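Local coordinates for uncharacterized protein (Parabacteroides merdae, PDB 4R7F), which is of unknown function but carries three immunoglobulin-like beta-sandwich domains, with an N-terminal part probably related to the first domain of type 9 secretion system plug proteins, at residues E223-E228 / Y257-G262; Y346-V351 / G361-N366. One frame throughout, in Å; residues are numbered along the deposited sequence.

Interaction 1 of 2, residues E223-E228 / Y257-G262. With MG (magnesium ion), chain G.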
ATOM      1  N   GLU A 223      -9.914  -2.646  12.285  1.00 33.52           N
ATOM      2  CA  GLU A 223     -10.367  -2.631  10.892  1.00 34.71           C
ATOM      3  C   GLU A 223     -11.845  -2.348  10.926  1.00 32.91           C
ATOM      4  O   GLU A 223     -12.569  -2.793  11.831  1.00 31.53           O
ATOM      5  CB  GLU A 223     -10.072  -3.939  10.130  1.00 31.72           C
ATOM      6  CG  GLU A 223      -8.609  -4.441  10.221  1.00 35.58           C
ATOM      7  CD  GLU A 223      -7.535  -3.468   9.710  1.00 34.86           C
ATOM      8  OE1 GLU A 223      -7.833  -2.425   9.065  1.00 30.05           O
ATOM      9  OE2 GLU A 223      -6.351  -3.760   9.986  1.00 32.92           O
ATOM     10  N   TYR A 224     -12.272  -1.565   9.954  1.00 30.18           N
ATOM     11  CA  TYR A 224     -13.644  -1.143   9.883  1.00 29.57           C
ATOM     12  C   TYR A 224     -14.467  -2.378   9.587  1.00 30.98           C
ATOM     13  O   TYR A 224     -13.995  -3.379   8.985  1.00 32.00           O
ATOM     14  CB  TYR A 224     -13.861  -0.081   8.785  1.00 27.10           C
ATOM     15  CG  TYR A 224     -13.365   1.305   9.124  1.00 25.25           C
ATOM     16  CD1 TYR A 224     -12.039   1.567   9.266  1.00 30.76           C
ATOM     17  CD2 TYR A 224     -14.257   2.374   9.288  1.00 26.23           C
ATOM     18  CE1 TYR A 224     -11.580   2.842   9.588  1.00 27.81           C
ATOM     19  CE2 TYR A 224     -13.824   3.634   9.617  1.00 26.21           C
ATOM     20  CZ  TYR A 224     -12.470   3.878   9.751  1.00 33.46           C
ATOM     21  OH  TYR A 224     -12.000   5.135  10.077  1.00 24.22           O
ATOM     22  N   ARG A 225     -15.707  -2.295  10.053  1.00 30.31           N
ATOM     23  CA  ARG A 225     -16.727  -3.261   9.752  1.00 31.37           C
ATOM     24  C   ARG A 225     -17.149  -3.095   8.311  1.00 34.69           C
ATOM     25  O   ARG A 225     -17.127  -1.968   7.766  1.00 28.57           O
ATOM     26  CB  ARG A 225     -17.951  -3.043  10.648  1.00 30.11           C
ATOM     27  CG  ARG A 225     -17.705  -3.283  12.125  1.00 30.54           C
ATOM     28  CD  ARG A 225     -18.798  -2.640  12.961  1.00 29.94           C
ATOM     29  NE  ARG A 225     -18.464  -2.541  14.363  1.00 29.85           N
ATOM     30  CZ  ARG A 225     -18.654  -3.503  15.260  1.00 28.33           C
ATOM     31  NH1 ARG A 225     -19.164  -4.679  14.921  1.00 31.61           N
ATOM     32  NH2 ARG A 225     -18.321  -3.277  16.513  1.00 32.10           N
ATOM     33  N   ARG A 226     -17.548  -4.213   7.696  1.00 33.97           N
ATOM     34  CA  ARG A 226     -17.933  -4.197   6.269  1.00 35.82           C
ATOM     35  C   ARG A 226     -19.261  -4.861   6.073  1.00 28.83           C
ATOM     36  O   ARG A 226     -19.668  -5.750   6.838  1.00 35.54           O
ATOM     37  CB  ARG A 226     -16.874  -4.851   5.375  1.00 38.40           C
ATOM     38  CG  ARG A 226     -15.508  -4.162   5.410  1.00 49.38           C
ATOM     39  CD  ARG A 226     -14.354  -5.107   5.103  1.00 55.98           C
ATOM     40  NE  ARG A 226     -14.475  -5.773   3.790  1.00 68.60           N
ATOM     41  CZ  ARG A 226     -14.294  -7.079   3.556  1.00 65.70           C
ATOM     42  NH1 ARG A 226     -13.968  -7.930   4.531  1.00 70.57           N
ATOM     43  NH2 ARG A 226     -14.431  -7.547   2.325  1.00 95.96           N
HETATM   44  N   MSE A 227     -19.917  -4.413   5.008  1.00 28.63           N
HETATM   45  CA  MSE A 227     -21.292  -4.759   4.692  1.00 33.68           C
HETATM   46  C   MSE A 227     -21.433  -4.484   3.216  1.00 35.56           C
HETATM   47  O   MSE A 227     -20.790  -3.569   2.704  1.00 34.30           O
HETATM   48  CB  MSE A 227     -21.999  -3.773   5.630  1.00 38.69           C
HETATM   49  CG  MSE A 227     -23.431  -3.482   5.412  1.00 36.59           C
HETATM   50 SE   MSE A 227     -23.720  -2.202   4.003  0.75 30.72          SE
HETATM   51  CE  MSE A 227     -24.125  -0.480   4.827  1.00 36.50           C
ATOM     52  N   GLU A 228     -22.244  -5.267   2.509  1.00 37.91           N
ATOM     53  CA  GLU A 228     -22.466  -5.070   1.064  1.00 43.52           C
ATOM     54  C   GLU A 228     -23.870  -5.467   0.718  1.00 37.29           C
ATOM     55  O   GLU A 228     -24.355  -6.488   1.201  1.00 35.03           O
ATOM     56  CB  GLU A 228     -21.593  -5.979   0.208  1.00 46.01           C
ATOM     57  CG  GLU A 228     -20.098  -5.772   0.261  1.00 73.13           C
ATOM     58  CD  GLU A 228     -19.380  -6.622  -0.779  1.00 80.96           C
ATOM     59  OE1 GLU A 228     -20.044  -7.020  -1.764  1.00 56.43           O
ATOM     60  OE2 GLU A 228     -18.163  -6.895  -0.607  1.00 91.70           O
ATOM     61  N   TYR A 257     -21.556  -6.316  17.581  1.00 29.65           N
ATOM     62  CA  TYR A 257     -21.234  -6.419  18.994  1.00 32.51           C
ATOM     63  C   TYR A 257     -19.949  -5.638  19.240  1.00 36.77           C
ATOM     64  O   TYR A 257     -19.196  -5.401  18.312  1.00 32.24           O
ATOM     65  CB  TYR A 257     -21.082  -7.906  19.424  1.00 34.94           C
ATOM     66  CG  TYR A 257     -22.330  -8.773  19.161  1.00 30.99           C
ATOM     67  CD1 TYR A 257     -22.516  -9.409  17.935  1.00 36.84           C
ATOM     68  CD2 TYR A 257     -23.313  -8.924  20.126  1.00 37.01           C
ATOM     69  CE1 TYR A 257     -23.650 -10.158  17.676  1.00 37.50           C
ATOM     70  CE2 TYR A 257     -24.444  -9.679  19.893  1.00 36.93           C
ATOM     71  CZ  TYR A 257     -24.604 -10.291  18.662  1.00 40.30           C
ATOM     72  OH  TYR A 257     -25.732 -11.005  18.396  1.00 41.82           O
ATOM     73  N   ARG A 258     -19.721  -5.225  20.487  1.00 36.81           N
ATOM     74  CA  ARG A 258     -18.441  -4.636  20.889  1.00 39.19           C
ATOM     75  C   ARG A 258     -17.303  -5.580  20.526  1.00 37.02           C
ATOM     76  O   ARG A 258     -17.441  -6.779  20.628  1.00 35.93           O
ATOM     77  CB  ARG A 258     -18.426  -4.287  22.376  1.00 34.81           C
ATOM     78  CG  ARG A 258     -19.392  -3.139  22.669  1.00 45.84           C
ATOM     79  CD  ARG A 258     -19.469  -2.689  24.123  1.00 44.62           C
ATOM     80  NE  ARG A 258     -18.215  -2.115  24.608  1.00 60.46           N
ATOM     81  CZ  ARG A 258     -18.046  -1.499  25.784  1.00 56.12           C
ATOM     82  NH1 ARG A 258     -19.062  -1.354  26.625  1.00 51.99           N
ATOM     83  NH2 ARG A 258     -16.853  -1.002  26.115  1.00 41.19           N
ATOM     84  N   ARG A 259     -16.206  -5.012  20.033  1.00 38.12           N
ATOM     85  CA  ARG A 259     -15.040  -5.783  19.609  1.00 33.76           C
ATOM     86  C   ARG A 259     -13.806  -5.434  20.442  1.00 32.66           C
ATOM     87  O   ARG A 259     -12.709  -5.834  20.108  1.00 35.75           O
ATOM     88  CB  ARG A 259     -14.740  -5.515  18.123  1.00 34.45           C
ATOM     89  CG  ARG A 259     -15.782  -6.084  17.186  1.00 35.26           C
ATOM     90  CD  ARG A 259     -15.362  -6.052  15.730  1.00 32.52           C
ATOM     91  NE  ARG A 259     -15.151  -4.673  15.297  1.00 36.44           N
ATOM     92  CZ  ARG A 259     -14.477  -4.305  14.216  1.00 26.63           C
ATOM     93  NH1 ARG A 259     -13.951  -5.207  13.430  1.00 27.90           N
ATOM     94  NH2 ARG A 259     -14.331  -3.019  13.920  1.00 32.62           N
ATOM     95  N   ASP A 260     -13.977  -4.686  21.519  1.00 33.53           N
ATOM     96  CA  ASP A 260     -12.835  -4.225  22.327  1.00 38.67           C
ATOM     97  C   ASP A 260     -12.220  -5.280  23.271  1.00 46.45           C
ATOM     98  O   ASP A 260     -11.130  -5.076  23.790  1.00 45.69           O
ATOM     99  CB  ASP A 260     -13.245  -3.027  23.192  1.00 37.70           C
ATOM    100  CG  ASP A 260     -14.391  -3.357  24.123  1.00 38.17           C
ATOM    101  OD1 ASP A 260     -15.300  -4.048  23.661  1.00 40.05           O
ATOM    102  OD2 ASP A 260     -14.403  -2.932  25.285  1.00 38.46           O
ATOM    103  N   LYS A 261     -12.916  -6.372  23.529  1.00 53.62           N
ATOM    104  CA  LYS A 261     -12.467  -7.302  24.561  1.00 80.83           C
ATOM    105  C   LYS A 261     -11.845  -8.541  23.908  1.00 71.54           C
ATOM    106  O   LYS A 261     -12.104  -9.653  24.339  1.00103.71           O
ATOM    107  CB  LYS A 261     -13.654  -7.720  25.458  1.00 94.26           C
ATOM    108  CG  LYS A 261     -14.402  -6.604  26.187  1.00105.19           C
ATOM    109  CD  LYS A 261     -15.832  -7.039  26.556  1.00105.59           C
ATOM    110  CE  LYS A 261     -16.848  -6.772  25.437  1.00 90.06           C
ATOM    111  NZ  LYS A 261     -17.272  -5.335  25.395  1.00 63.51           N
ATOM    112  N   GLY A 262     -11.028  -8.364  22.876  1.00 71.34           N
ATOM    113  CA  GLY A 262     -10.618  -9.505  22.065  1.00 51.80           C
ATOM    114  C   GLY A 262      -9.167  -9.578  21.609  1.00 47.19           C
ATOM    115  O   GLY A 262      -8.268  -9.099  22.268  1.00 42.10           O
TER
HETATM  116 MG    MG G 506      -7.976  -0.225   8.219  1.00 21.09          MG
HETATM  117  O   HOH W   1     -19.537  -7.671  15.677  1.00 27.21           O
HETATM  118  O   HOH W   2      -8.710   0.674  10.307  1.00 27.20           O

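Interaction 2 of 2, residues Y346-V351 / G361-N366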
ATOM      1  N   TYR A 346     -17.676   0.800   7.860  1.00 30.81           N
ATOM      2  CA  TYR A 346     -18.282   1.582   8.909  1.00 28.12           C
ATOM      3  C   TYR A 346     -17.757   1.160  10.267  1.00 28.28           C
ATOM      4  O   TYR A 346     -17.207   0.086  10.411  1.00 29.34           O
ATOM      5  CB  TYR A 346     -19.828   1.480   8.869  1.00 29.50           C
ATOM      6  CG  TYR A 346     -20.417   0.137   9.282  1.00 26.06           C
ATOM      7  CD1 TYR A 346     -20.481  -0.940   8.404  1.00 25.11           C
ATOM      8  CD2 TYR A 346     -20.942  -0.042  10.551  1.00 25.22           C
ATOM      9  CE1 TYR A 346     -21.059  -2.160   8.809  1.00 28.45           C
ATOM     10  CE2 TYR A 346     -21.500  -1.246  10.953  1.00 27.54           C
ATOM     11  CZ  TYR A 346     -21.549  -2.307  10.097  1.00 27.70           C
ATOM     12  OH  TYR A 346     -22.135  -3.484  10.550  1.00 28.47           O
ATOM     13  N   GLN A 347     -17.943   2.026  11.259  1.00 31.42           N
ATOM     14  CA  GLN A 347     -17.628   1.697  12.628  1.00 26.96           C
ATOM     15  C   GLN A 347     -18.408   2.608  13.545  1.00 29.10           C
ATOM     16  O   GLN A 347     -19.118   3.542  13.116  1.00 29.99           O
ATOM     17  CB  GLN A 347     -16.142   1.858  12.884  1.00 26.40           C
ATOM     18  CG  GLN A 347     -15.711   3.292  12.876  1.00 26.72           C
ATOM     19  CD  GLN A 347     -14.219   3.493  13.099  1.00 29.03           C
ATOM     20  OE1 GLN A 347     -13.472   2.572  13.438  1.00 29.14           O
ATOM     21  NE2 GLN A 347     -13.778   4.727  12.909  1.00 24.45           N
ATOM     22  N   TYR A 348     -18.234   2.345  14.822  1.00 27.87           N
ATOM     23  CA  TYR A 348     -18.976   2.985  15.856  1.00 27.40           C
ATOM     24  C   TYR A 348     -18.007   3.695  16.791  1.00 26.05           C
ATOM     25  O   TYR A 348     -17.167   3.064  17.418  1.00 29.06           O
ATOM     26  CB  TYR A 348     -19.756   1.928  16.635  1.00 27.22           C
ATOM     27  CG  TYR A 348     -20.843   1.206  15.853  1.00 34.06           C
ATOM     28  CD1 TYR A 348     -22.047   1.835  15.487  1.00 30.20           C
ATOM     29  CD2 TYR A 348     -20.698  -0.129  15.539  1.00 33.23           C
ATOM     30  CE1 TYR A 348     -23.034   1.139  14.810  1.00 32.15           C
ATOM     31  CE2 TYR A 348     -21.671  -0.815  14.857  1.00 27.30           C
ATOM     32  CZ  TYR A 348     -22.826  -0.196  14.485  1.00 29.83           C
ATOM     33  OH  TYR A 348     -23.766  -0.961  13.824  1.00 27.81           O
ATOM     34  N   LEU A 349     -18.143   5.006  16.890  1.00 25.41           N
ATOM     35  CA  LEU A 349     -17.284   5.789  17.744  1.00 29.93           C
ATOM     36  C   LEU A 349     -18.086   6.292  18.926  1.00 28.30           C
ATOM     37  O   LEU A 349     -19.233   6.641  18.786  1.00 28.29           O
ATOM     38  CB  LEU A 349     -16.730   6.987  16.983  1.00 25.80           C
ATOM     39  CG  LEU A 349     -15.772   6.747  15.825  1.00 27.26           C
ATOM     40  CD1 LEU A 349     -15.329   8.108  15.284  1.00 30.38           C
ATOM     41  CD2 LEU A 349     -14.565   5.948  16.279  1.00 26.48           C
ATOM     42  N   PHE A 350     -17.441   6.333  20.073  1.00 24.86           N
ATOM     43  CA  PHE A 350     -17.954   6.916  21.286  1.00 25.93           C
ATOM     44  C   PHE A 350     -17.377   8.334  21.470  1.00 25.00           C
ATOM     45  O   PHE A 350     -16.166   8.523  21.394  1.00 30.94           O
ATOM     46  CB  PHE A 350     -17.494   6.026  22.455  1.00 27.40           C
ATOM     47  CG  PHE A 350     -17.918   6.501  23.789  1.00 30.93           C
ATOM     48  CD1 PHE A 350     -19.251   6.446  24.167  1.00 37.30           C
ATOM     49  CD2 PHE A 350     -16.989   7.005  24.683  1.00 31.55           C
ATOM     50  CE1 PHE A 350     -19.656   6.898  25.417  1.00 36.71           C
ATOM     51  CE2 PHE A 350     -17.384   7.452  25.933  1.00 32.96           C
ATOM     52  CZ  PHE A 350     -18.719   7.383  26.304  1.00 36.41           C
ATOM     53  N   VAL A 351     -18.225   9.307  21.762  1.00 25.86           N
ATOM     54  CA  VAL A 351     -17.773  10.677  22.062  1.00 26.11           C
ATOM     55  C   VAL A 351     -18.171  10.969  23.497  1.00 29.88           C
ATOM     56  O   VAL A 351     -19.369  11.016  23.791  1.00 31.68           O
ATOM     57  CB  VAL A 351     -18.424  11.714  21.143  1.00 29.58           C
ATOM     58  CG1 VAL A 351     -17.924  13.109  21.476  1.00 34.01           C
ATOM     59  CG2 VAL A 351     -18.144  11.382  19.689  1.00 32.05           C
ATOM     60  N   GLY A 361     -11.922   3.085  21.012  1.00 25.51           N
ATOM     61  CA  GLY A 361     -11.634   2.145  22.080  1.00 28.40           C
ATOM     62  C   GLY A 361     -12.819   1.383  22.648  1.00 32.13           C
ATOM     63  O   GLY A 361     -12.757   0.174  22.823  1.00 38.80           O
ATOM     64  N   PRO A 362     -13.888   2.098  22.994  1.00 29.67           N
ATOM     65  CA  PRO A 362     -14.973   1.434  23.744  1.00 29.74           C
ATOM     66  C   PRO A 362     -15.746   0.367  22.951  1.00 33.60           C
ATOM     67  O   PRO A 362     -16.039  -0.684  23.479  1.00 38.01           O
ATOM     68  CB  PRO A 362     -15.873   2.602  24.154  1.00 27.15           C
ATOM     69  CG  PRO A 362     -14.987   3.798  24.164  1.00 29.09           C
ATOM     70  CD  PRO A 362     -14.022   3.570  23.012  1.00 27.12           C
ATOM     71  N   ILE A 363     -16.022   0.596  21.676  1.00 32.83           N
ATOM     72  CA  ILE A 363     -16.782  -0.381  20.882  1.00 32.60           C
ATOM     73  C   ILE A 363     -15.958  -1.184  19.854  1.00 33.24           C
ATOM     74  O   ILE A 363     -16.231  -2.372  19.606  1.00 31.74           O
ATOM     75  CB  ILE A 363     -17.906   0.381  20.166  1.00 32.26           C
ATOM     76  CG1 ILE A 363     -18.804   1.012  21.236  1.00 36.70           C
ATOM     77  CG2 ILE A 363     -18.681  -0.534  19.219  1.00 28.37           C
ATOM     78  CD1 ILE A 363     -19.566   2.215  20.767  1.00 47.53           C
ATOM     79  N   GLU A 364     -14.981  -0.529  19.234  1.00 32.51           N
ATOM     80  CA  GLU A 364     -14.223  -1.152  18.174  1.00 29.95           C
ATOM     81  C   GLU A 364     -12.943  -1.772  18.697  1.00 29.02           C
ATOM     82  O   GLU A 364     -12.441  -2.723  18.125  1.00 32.82           O
ATOM     83  CB  GLU A 364     -13.933  -0.155  17.049  1.00 30.00           C
ATOM     84  CG  GLU A 364     -15.187   0.419  16.416  1.00 26.93           C
ATOM     85  CD  GLU A 364     -16.151  -0.615  15.856  1.00 37.80           C
ATOM     86  OE1 GLU A 364     -15.887  -1.851  15.894  1.00 38.40           O
ATOM     87  OE2 GLU A 364     -17.225  -0.188  15.357  1.00 35.14           O
ATOM     88  N   GLY A 365     -12.455  -1.244  19.813  1.00 29.47           N
ATOM     89  CA  GLY A 365     -11.194  -1.661  20.405  1.00 29.07           C
ATOM     90  C   GLY A 365     -10.009  -0.955  19.755  1.00 34.43           C
ATOM     91  O   GLY A 365     -10.146  -0.317  18.701  1.00 30.86           O
ATOM     92  N   ASN A 366      -8.844  -1.078  20.394  1.00 27.91           N
ATOM     93  CA  ASN A 366      -7.625  -0.448  19.927  1.00 26.41           C
ATOM     94  C   ASN A 366      -6.536  -1.528  19.881  1.00 30.34           C
ATOM     95  O   ASN A 366      -6.085  -2.021  20.901  1.00 33.66           O
ATOM     96  CB  ASN A 366      -7.218   0.712  20.853  1.00 28.35           C
ATOM     97  CG  ASN A 366      -8.043   1.967  20.639  1.00 30.87           C
ATOM     98  OD1 ASN A 366      -8.493   2.261  19.520  1.00 28.69           O
ATOM     99  ND2 ASN A 366      -8.274   2.718  21.724  1.00 26.99           N
TER
HETATM  100  O   HOH W   3     -15.909   3.129  19.998  1.00 25.58           O

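Interaction 1 of 2, residues E223-E228 / Y257-G262
Two arginines, one from each segment, reach across the contact tip to tip, and each ends on a backbone carbonyl of the other side. R259 gives the shorter bond: its chain bends at chi3 (-62°), so that NH2 meets E223 O at 2.7 Å, nearly along the C=O axis and close to the guanidinium plane, while NH1 adds a weak bond to the same oxygen. R225, extended from CG to NE, places NH2 2.9 Å from Y257 O, again near its guanidinium plane but from above the plane of the carbonyl. A water accepts from R225 NH1 and Y257 N and ties the same two residues together a second time.

Like charges also meet. NE of R259 lies over the centre of the R225 guanidinium, 3.7 Å from its NH2, with the two planes 48° apart. E364 forms salt bridges with both arginines, which probably offsets their repulsion.

A further interaction is metal coordination: the E223 side chain, bent at chi2, brings OE1 to 2.4 Å from the magnesium, while OE2 is hydrogen-bonded to Y264 OH. E223 shares an oxygen-lined magnesium site with D269, D271, the backbone oxygen of Q371 and a water, among others, at the entry to strand 225-228.

Interaction 2 of 2, residues Y346-V351 / G361-N366
E364 shows how a buried acid can join a loop to the strand it has just left. Its CB points at the strand, and CG, set anti to the carbonyl carbon, passes 3.5 Å from Y348 O and lies against Q347 CB. A bend at chi2 (-57°) then sets CD beside the backbone between Q347 and Y348. At the tip, OE2 accepts a hydrogen bond from Y348 N at 2.8 Å through its anti lone pair, with an N-H...O angle of 145°, and lies 3.3 Å from Q347 CA. The carboxylate plane is nearly parallel to the Y348 ring, 11° apart but offset from it, and OE2 is 3.5 Å from ring atom CD2. R225 NE shares OE2, and R259 NH2 takes OE1, so both oxygens have cationic partners.

Beyond the acid the side chains meet through apolar atoms. I363 CG2 rests on Y348 CB at 3.7 Å, and P362 CG packs on F350 CB at 3.8 Å, the proline crossing the phenylalanine at about a right angle. A water bridges the backbones, donating to Y348 O and accepting from I363 N.

An alanine in place of E364 would remove the carboxylate and would probably leave Y348 N without this acceptor and the two arginines close together without their shared counter-charge. With an amide N-H and two guanidinium groups at its oxygens, the carboxylate is likely to stay ionised despite its burial.

Lying 9 Å apart between centres, on the same side of the chain's centre, the two interactions come in series along the sequence, the first closing before the second opens. They share one antiparallel sheet, in which strand 225-228 of interaction 1 pairs with strand 342-352 of interaction 2. Their loops, 257-262 and 361-366, also touch: R259 N is 2.7 Å from I363 O, a probable hydrogen bond, and R258 NH2 makes a weak one to P362 O. The principle illustrated is that strands and loops from separate parts of the chain can converge on one charged cluster, here beside a magnesium site whose ligands come from the chain on both sides of the 257-262 loop.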